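Serine repeat antigen 5 (Plasmodium falciparum, PDB 6X42) belongs to the papain-like cysteine protease family of the malaria parasite and is probably a protease-like pseudo-enzyme kept in a zymogen-like form. Local coordinates at residues W54-K59 with I76-V81; E72-S77 with L112-N117. One frame throughout, in Å; residues are numbered along the deposited sequence. Where two conformers were deposited one is given.

Interaction 1 of 2, residues W54-K59 with I76-V81; sequences WIFASK and ISALYV
Ile55 lies opposite Ala78 and Lys59 opposite Ile76, so the two segments meet in reversed order, with 6.0 Å between the CA atoms of Ile55 and Ala78. Helix 53-68 contributes its first turns here. The partner is an extended pair of residues, Ile76 and Ser77, leading into the short helix 78-83; Ser77 is the N-cap, and its OG accepts from Tyr80 N with an N-H...O angle of 154°. Between the helices, Ala78 CB sits in a groove formed by three side chains. The gamma-methyl CG2 of Ile55 approaches it to 3.7 Å. From another direction the Phe56 ring presents a face, and Ala78 CB makes a CH-pi contact 4.0 Å from the ring centroid, displaced toward the rim nearest CZ. The aliphatic part of Lys59 passes the same methyl with CD and CE. Helix 53-68 corresponds to the central helix of the papain fold, and helix 78-83 packs against it within the mostly helical domain. Ile55 CG2 also reaches Val81 CB at 3.9 Å, and Val81 in turn touches Phe102 of helix 99-109. On its other side, Ile55 lays CG1 over the centre of the Trp54 ring. Lys59 CB packs against Ile76 CB. Its CG lies between the backbone N and the carbonyl carbon (chi1 87°), and from there the chain runs extended past Ile76 O until a bend at chi4 (81°) turns NZ onto that oxygen, donating over 2.8 Å in the carbonyl plane and on a lone pair. Salt bridges to Glu63 and Glu45 also hold the buried ammonium, which should offset the cost of burying its charge. Glu63 accepts from Ile76 N as well, so one carboxylate joins both Lys59 and the backbone of Ile76.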
ATOM      1  N   TRP A  54      -5.323   5.418   3.918  1.00 12.80           N
ATOM      2  CA  TRP A  54      -4.303   4.914   4.833  1.00 13.27           C
ATOM      3  C   TRP A  54      -4.635   3.491   5.273  1.00 13.40           C
ATOM      4  O   TRP A  54      -3.736   2.664   5.462  1.00 14.67           O
ATOM      5  CB  TRP A  54      -4.148   5.852   6.029  1.00 13.91           C
ATOM      6  CG  TRP A  54      -5.359   6.001   6.916  1.00 13.73           C
ATOM      7  CD1 TRP A  54      -6.477   6.735   6.653  1.00 14.31           C
ATOM      8  CD2 TRP A  54      -5.555   5.409   8.192  1.00 13.83           C
ATOM      9  NE1 TRP A  54      -7.357   6.637   7.704  1.00 14.62           N
ATOM     10  CE2 TRP A  54      -6.813   5.829   8.659  1.00 14.22           C
ATOM     11  CE3 TRP A  54      -4.784   4.571   9.003  1.00 17.32           C
ATOM     12  CZ2 TRP A  54      -7.316   5.452   9.900  1.00 15.89           C
ATOM     13  CZ3 TRP A  54      -5.293   4.182  10.223  1.00 16.98           C
ATOM     14  CH2 TRP A  54      -6.548   4.625  10.659  1.00 17.02           C
ATOM     15  N   ILE A  55      -5.926   3.193   5.439  1.00 12.88           N
ATOM     16  CA  ILE A  55      -6.369   1.859   5.835  1.00 12.98           C
ATOM     17  C   ILE A  55      -6.260   0.882   4.668  1.00 12.59           C
ATOM     18  O   ILE A  55      -5.749  -0.230   4.813  1.00 13.47           O
ATOM     19  CB  ILE A  55      -7.810   1.897   6.373  1.00 13.08           C
ATOM     20  CG1 ILE A  55      -7.980   2.919   7.482  1.00 14.58           C
ATOM     21  CG2 ILE A  55      -8.194   0.496   6.870  1.00 14.92           C
ATOM     22  CD1 ILE A  55      -9.440   3.054   7.977  1.00 14.51           C
ATOM     23  N   PHE A  56      -6.769   1.264   3.497  1.00 12.51           N
ATOM     24  CA  PHE A  56      -6.734   0.365   2.346  1.00 12.10           C
ATOM     25  C   PHE A  56      -5.310  -0.002   1.956  1.00 11.96           C
ATOM     26  O   PHE A  56      -5.009  -1.173   1.704  1.00 13.04           O
ATOM     27  CB  PHE A  56      -7.524   0.971   1.170  1.00 13.20           C
ATOM     28  CG  PHE A  56      -9.025   0.902   1.381  1.00 13.03           C
ATOM     29  CD1 PHE A  56      -9.710   1.946   1.991  1.00 13.33           C
ATOM     30  CD2 PHE A  56      -9.729  -0.228   1.046  1.00 13.81           C
ATOM     31  CE1 PHE A  56     -11.066   1.855   2.251  1.00 13.59           C
ATOM     32  CE2 PHE A  56     -11.090  -0.318   1.289  1.00 13.96           C
ATOM     33  CZ  PHE A  56     -11.756   0.730   1.906  1.00 13.47           C
ATOM     34  N   ALA A  57      -4.414   0.982   1.906  1.00 11.83           N
ATOM     35  CA  ALA A  57      -3.047   0.676   1.486  1.00 12.09           C
ATOM     36  C   ALA A  57      -2.305  -0.141   2.545  1.00 12.26           C
ATOM     37  O   ALA A  57      -1.520  -1.051   2.227  1.00 12.38           O
ATOM     38  CB  ALA A  57      -2.303   1.967   1.180  1.00 12.56           C
ATOM     39  N   SER A  58      -2.530   0.179   3.818  1.00 12.17           N
ATOM     40  CA  SER A  58      -1.861  -0.551   4.885  1.00 12.71           C
ATOM     41  C   SER A  58      -2.361  -1.983   4.956  1.00 13.01           C
ATOM     42  O   SER A  58      -1.570  -2.922   5.112  1.00 14.34           O
ATOM     43  CB  SER A  58      -2.073   0.150   6.226  1.00 13.13           C
ATOM     44  OG  SER A  58      -1.435   1.411   6.297  1.00 14.12           O
ATOM     45  N   LYS A  59      -3.674  -2.176   4.845  1.00 13.17           N
ATOM     46  CA  LYS A  59      -4.214  -3.528   4.931  1.00 13.44           C
ATOM     47  C   LYS A  59      -3.817  -4.356   3.714  1.00 13.89           C
ATOM     48  O   LYS A  59      -3.579  -5.568   3.831  1.00 14.57           O
ATOM     49  CB  LYS A  59      -5.732  -3.518   5.153  1.00 14.11           C
ATOM     50  CG  LYS A  59      -6.569  -3.451   3.890  1.00 14.59           C
ATOM     51  CD  LYS A  59      -8.070  -3.279   4.188  1.00 14.69           C
ATOM     52  CE  LYS A  59      -8.909  -3.405   2.947  1.00 15.40           C
ATOM     53  NZ  LYS A  59      -9.156  -4.827   2.593  1.00 15.34           N
ATOM     54  N   ILE A  76      -8.957  -8.048   4.557  1.00 16.83           N
ATOM     55  CA  ILE A  76      -9.116  -7.464   5.890  1.00 16.51           C
ATOM     56  C   ILE A  76     -10.258  -6.451   5.883  1.00 16.02           C
ATOM     57  O   ILE A  76     -10.448  -5.727   4.908  1.00 16.21           O
ATOM     58  CB  ILE A  76      -7.791  -6.794   6.300  1.00 16.25           C
ATOM     59  CG1 ILE A  76      -6.693  -7.849   6.479  1.00 18.13           C
ATOM     60  CG2 ILE A  76      -7.952  -5.941   7.558  1.00 17.89           C
ATOM     61  CD1 ILE A  76      -5.256  -7.309   6.510  1.00 18.14           C
ATOM     62  N   SER A  77     -11.010  -6.369   6.989  1.00 16.11           N
ATOM     63  CA  SER A  77     -12.069  -5.369   7.113  1.00 16.05           C
ATOM     64  C   SER A  77     -11.459  -3.990   7.336  1.00 15.26           C
ATOM     65  O   SER A  77     -11.028  -3.661   8.443  1.00 15.36           O
ATOM     66  CB  SER A  77     -12.969  -5.750   8.286  1.00 17.09           C
ATOM     67  OG  SER A  77     -13.872  -4.701   8.601  1.00 16.42           O
ATOM     68  N   ALA A  78     -11.476  -3.142   6.307  1.00 14.14           N
ATOM     69  CA  ALA A  78     -11.053  -1.760   6.495  1.00 14.04           C
ATOM     70  C   ALA A  78     -11.955  -1.050   7.495  1.00 13.32           C
ATOM     71  O   ALA A  78     -11.508  -0.169   8.235  1.00 14.11           O
ATOM     72  CB  ALA A  78     -11.093  -1.003   5.171  1.00 14.62           C
ATOM     73  N   LEU A  79     -13.248  -1.385   7.492  1.00 14.19           N
ATOM     74  CA  LEU A  79     -14.197  -0.683   8.359  1.00 14.16           C
ATOM     75  C   LEU A  79     -13.911  -0.941   9.835  1.00 13.89           C
ATOM     76  O   LEU A  79     -14.054  -0.039  10.669  1.00 14.70           O
ATOM     77  CB  LEU A  79     -15.622  -1.086   7.989  1.00 14.74           C
ATOM     78  CG  LEU A  79     -16.735  -0.200   8.556  1.00 14.74           C
ATOM     79  CD1 LEU A  79     -16.638   1.214   7.994  1.00 15.67           C
ATOM     80  CD2 LEU A  79     -18.111  -0.811   8.263  1.00 15.34           C
ATOM     81  N   TYR A  80     -13.472  -2.156  10.177  1.00 14.82           N
ATOM     82  CA  TYR A  80     -13.111  -2.430  11.563  1.00 15.64           C
ATOM     83  C   TYR A  80     -11.966  -1.535  12.012  1.00 15.73           C
ATOM     84  O   TYR A  80     -11.996  -0.962  13.109  1.00 16.39           O
ATOM     85  CB  TYR A  80     -12.747  -3.903  11.740  1.00 16.53           C
ATOM     86  CG  TYR A  80     -12.637  -4.308  13.196  1.00 18.15           C
ATOM     87  CD1 TYR A  80     -13.751  -4.687  13.921  1.00 19.91           C
ATOM     88  CD2 TYR A  80     -11.418  -4.261  13.856  1.00 19.42           C
ATOM     89  CE1 TYR A  80     -13.656  -5.034  15.263  1.00 20.45           C
ATOM     90  CE2 TYR A  80     -11.311  -4.614  15.191  1.00 20.69           C
ATOM     91  CZ  TYR A  80     -12.431  -4.988  15.894  1.00 21.92           C
ATOM     92  OH  TYR A  80     -12.337  -5.331  17.235  1.00 24.89           O
ATOM     93  N   VAL A  81     -10.938  -1.405  11.168  1.00 14.90           N
ATOM     94  CA  VAL A  81      -9.795  -0.565  11.495  1.00 14.73           C
ATOM     95  C   VAL A  81     -10.205   0.897  11.585  1.00 15.38           C
ATOM     96  O   VAL A  81      -9.700   1.644  12.429  1.00 17.89           O
ATOM     97  CB  VAL A  81      -8.648  -0.803  10.497  1.00 15.48           C
ATOM     98  CG1 VAL A  81      -7.474   0.110  10.793  1.00 17.07           C
ATOM     99  CG2 VAL A  81      -8.252  -2.277  10.512  1.00 17.35           C
TER

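Interaction 2 of 2, residues E72-S77 with L112-N117; sequences EPTKIS and LPAESN
Ile76 and Ala114 form a single beta bridge, their CA atoms 4.6 Å apart, although the touching parts of the two chains run at 99° to each other. The bridge is a non-hydrogen-bonded pair in the antiparallel pattern, with one bond on each flank. Glu115 N gives a nearly straight bond (170°) to Lys75 O over 2.8 Å, coming from above the carbonyl plane. Ser77 N donates to Pro113 O, only moderately tilted from that carbonyl's plane. Lys75 O has a further neighbour in Ala114 CA, at 3.3 Å, as a CA-H...O contact. The bridge ties the loop ahead of helix 78-83 to the loop that follows helix 99-109, two irregular connections of the helical domain in this papain-type fold. Around it the side chains meet mainly through their first carbons. Lys75 CB faces Glu115 CB at 3.7 Å, while their charged ends go to different partners: Lys75 NZ to Glu45 and Gln43 O, Glu115 OE2 to Tyr120 N. Ser77 CB rests against Pro113 O, and Ser77 OG, anti to the backbone N (chi1 170°), also bonds to Tyr118 O. Deeper in, Ile76 CG2 and Leu112 CD2 approach to 4.2 Å, and both residues lean on Leu62 of helix 53-68. Toward the surface, Thr74 CG2 meets Ala114 CB in a looser methyl contact. The turn after the bridge is closed by Asn117 N donating to Ala114 O over 2.9 Å, while Asn117 OD1 takes a weak bond from Ala114 N and also accepts from Met137 N.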
ATOM      1  N   GLU A  72      -4.532 -17.739   2.069  1.00 28.31           N
ATOM      2  CA  GLU A  72      -5.513 -17.388   1.058  1.00 29.17           C
ATOM      3  C   GLU A  72      -5.607 -15.870   0.904  1.00 25.41           C
ATOM      4  O   GLU A  72      -5.266 -15.120   1.825  1.00 25.13           O
ATOM      5  CB  GLU A  72      -6.883 -17.901   1.494  1.00 34.64           C
ATOM      6  CG  GLU A  72      -7.085 -19.412   1.386  1.00 40.59           C
ATOM      7  CD  GLU A  72      -6.820 -19.940  -0.004  1.00 47.30           C
ATOM      8  OE1 GLU A  72      -5.907 -20.783  -0.149  1.00 50.86           O
ATOM      9  OE2 GLU A  72      -7.513 -19.504  -0.949  1.00 49.45           O
ATOM     10  N   PRO A  73      -6.104 -15.379  -0.260  1.00 23.73           N
ATOM     11  CA  PRO A  73      -6.275 -13.926  -0.469  1.00 23.44           C
ATOM     12  C   PRO A  73      -7.546 -13.371   0.174  1.00 23.34           C
ATOM     13  O   PRO A  73      -8.447 -12.849  -0.487  1.00 27.29           O
ATOM     14  CB  PRO A  73      -6.276 -13.818  -2.003  1.00 24.07           C
ATOM     15  CG  PRO A  73      -6.843 -15.122  -2.472  1.00 25.56           C
ATOM     16  CD  PRO A  73      -6.369 -16.156  -1.488  1.00 24.23           C
ATOM     17  N   THR A  74      -7.610 -13.447   1.494  1.00 21.76           N
ATOM     18  CA  THR A  74      -8.783 -13.016   2.249  1.00 20.77           C
ATOM     19  C   THR A  74      -8.626 -11.553   2.624  1.00 19.97           C
ATOM     20  O   THR A  74      -7.605 -11.160   3.186  1.00 21.28           O
ATOM     21  CB  THR A  74      -8.911 -13.847   3.529  1.00 22.86           C
ATOM     22  OG1 THR A  74      -8.839 -15.236   3.220  1.00 25.67           O
ATOM     23  CG2 THR A  74     -10.220 -13.540   4.213  1.00 23.44           C
ATOM     24  N   LYS A  75      -9.637 -10.754   2.324  1.00 19.41           N
ATOM     25  CA  LYS A  75      -9.555  -9.327   2.594  1.00 18.36           C
ATOM     26  C   LYS A  75      -9.754  -9.011   4.067  1.00 17.29           C
ATOM     27  O   LYS A  75     -10.644  -9.558   4.727  1.00 18.55           O
ATOM     28  CB  LYS A  75     -10.602  -8.568   1.787  1.00 19.55           C
ATOM     29  CG  LYS A  75     -10.386  -8.646   0.303  1.00 19.62           C
ATOM     30  CD  LYS A  75      -9.028  -8.124  -0.098  1.00 20.48           C
ATOM     31  CE  LYS A  75      -8.936  -7.860  -1.586  1.00 20.99           C
ATOM     32  NZ  LYS A  75      -9.959  -6.901  -2.045  1.00 20.57           N
ATOM     33  N   ILE A  76      -8.957  -8.048   4.557  1.00 16.83           N
ATOM     34  CA  ILE A  76      -9.116  -7.464   5.890  1.00 16.51           C
ATOM     35  C   ILE A  76     -10.258  -6.451   5.883  1.00 16.02           C
ATOM     36  O   ILE A  76     -10.448  -5.727   4.908  1.00 16.21           O
ATOM     37  CB  ILE A  76      -7.791  -6.794   6.300  1.00 16.25           C
ATOM     38  CG1 ILE A  76      -6.693  -7.849   6.479  1.00 18.13           C
ATOM     39  CG2 ILE A  76      -7.952  -5.941   7.558  1.00 17.89           C
ATOM     40  CD1 ILE A  76      -5.256  -7.309   6.510  1.00 18.14           C
ATOM     41  N   SER A  77     -11.010  -6.369   6.989  1.00 16.11           N
ATOM     42  CA  SER A  77     -12.069  -5.369   7.113  1.00 16.05           C
ATOM     43  C   SER A  77     -11.459  -3.990   7.336  1.00 15.26           C
ATOM     44  O   SER A  77     -11.028  -3.661   8.443  1.00 15.36           O
ATOM     45  CB  SER A  77     -12.969  -5.750   8.286  1.00 17.09           C
ATOM     46  OG  SER A  77     -13.872  -4.701   8.601  1.00 16.42           O
ATOM     47  N   LEU A 112      -7.957  -8.629  13.484  1.00 27.07           N
ATOM     48  CA  LEU A 112      -8.302  -8.069  12.181  1.00 25.36           C
ATOM     49  C   LEU A 112      -9.384  -8.965  11.620  1.00 24.11           C
ATOM     50  O   LEU A 112      -9.086 -10.069  11.127  1.00 24.61           O
ATOM     51  CB  LEU A 112      -7.110  -8.023  11.230  1.00 24.66           C
ATOM     52  CG  LEU A 112      -6.061  -6.989  11.606  1.00 25.27           C
ATOM     53  CD1 LEU A 112      -4.866  -7.185  10.695  1.00 25.85           C
ATOM     54  CD2 LEU A 112      -6.629  -5.571  11.530  1.00 26.10           C
ATOM     55  N   PRO A 113     -10.641  -8.553  11.680  1.00 22.57           N
ATOM     56  CA  PRO A 113     -11.693  -9.331  11.039  1.00 22.43           C
ATOM     57  C   PRO A 113     -11.544  -9.310   9.528  1.00 21.17           C
ATOM     58  O   PRO A 113     -10.921  -8.430   8.927  1.00 22.36           O
ATOM     59  CB  PRO A 113     -12.983  -8.612  11.455  1.00 25.02           C
ATOM     60  CG  PRO A 113     -12.617  -7.744  12.617  1.00 25.35           C
ATOM     61  CD  PRO A 113     -11.177  -7.381  12.392  1.00 24.57           C
ATOM     62  N   ALA A 114     -12.179 -10.289   8.919  1.00 22.49           N
ATOM     63  CA  ALA A 114     -12.298 -10.325   7.479  1.00 21.11           C
ATOM     64  C   ALA A 114     -13.373  -9.352   7.006  1.00 19.91           C
ATOM     65  O   ALA A 114     -14.360  -9.081   7.708  1.00 18.51           O
ATOM     66  CB  ALA A 114     -12.650 -11.745   7.037  1.00 22.87           C
ATOM     67  N   GLU A 115     -13.157  -8.826   5.794  1.00 19.32           N
ATOM     68  CA  GLU A 115     -14.151  -7.996   5.125  1.00 18.16           C
ATOM     69  C   GLU A 115     -15.534  -8.630   5.167  1.00 18.05           C
ATOM     70  O   GLU A 115     -16.530  -7.938   5.380  1.00 19.60           O
ATOM     71  CB  GLU A 115     -13.711  -7.792   3.671  1.00 18.35           C
ATOM     72  CG  GLU A 115     -14.699  -7.079   2.774  1.00 18.44           C
ATOM     73  CD  GLU A 115     -14.831  -5.625   3.090  1.00 18.84           C
ATOM     74  OE1 GLU A 115     -14.132  -5.152   3.987  1.00 19.94           O
ATOM     75  OE2 GLU A 115     -15.625  -4.940   2.422  1.00 21.42           O
ATOM     76  N   SER A 116     -15.618  -9.933   4.914  1.00 20.93           N
ATOM     77  CA  SER A 116     -16.916 -10.600   4.898  0.56 22.46           C
ATOM     78  C   SER A 116     -17.659 -10.425   6.217  1.00 21.03           C
ATOM     79  O   SER A 116     -18.894 -10.348   6.235  1.00 23.58           O
ATOM     80  CB  SER A 116     -16.715 -12.082   4.583  0.56 25.31           C
ATOM     81  OG  SER A 116     -16.222 -12.239   3.263  0.56 25.89           O
ATOM     82  N   ASN A 117     -16.933 -10.349   7.330  1.00 19.23           N
ATOM     83  CA  ASN A 117     -17.555 -10.236   8.640  1.00 19.74           C
ATOM     84  C   ASN A 117     -18.059  -8.834   8.942  1.00 19.03           C
ATOM     85  O   ASN A 117     -19.003  -8.670   9.716  1.00 19.77           O
ATOM     86  CB  ASN A 117     -16.531 -10.609   9.717  1.00 21.41           C
ATOM     87  CG  ASN A 117     -16.008 -12.025   9.582  1.00 25.62           C
ATOM     88  OD1 ASN A 117     -14.829 -12.273   9.837  1.00 27.76           O
ATOM     89  ND2 ASN A 117     -16.877 -12.966   9.209  1.00 26.29           N
TER

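In the fold
The two contacts share Ile76 and Ser77, where the chain passes from the loop of interaction 2 into the helix of interaction 1. Interaction 1 is wholly buried and relies on side chains: apolar groups fitted between two helices, plus one lysine ammonium held by a carbonyl and two glutamates. Interaction 2 lies farther from the centre of the chain and is carried by main-chain bonds between loops, with partly exposed residues on its outer side. They also touch directly, Tyr80 CD2 packing on Pro113 CD at 3.5 Å and Val81 CG2 on Leu112 CD2. Helix 78-83 is thus backed by helix 53-68 and by loop 112-117, while Glu45 serves a lysine from each contact.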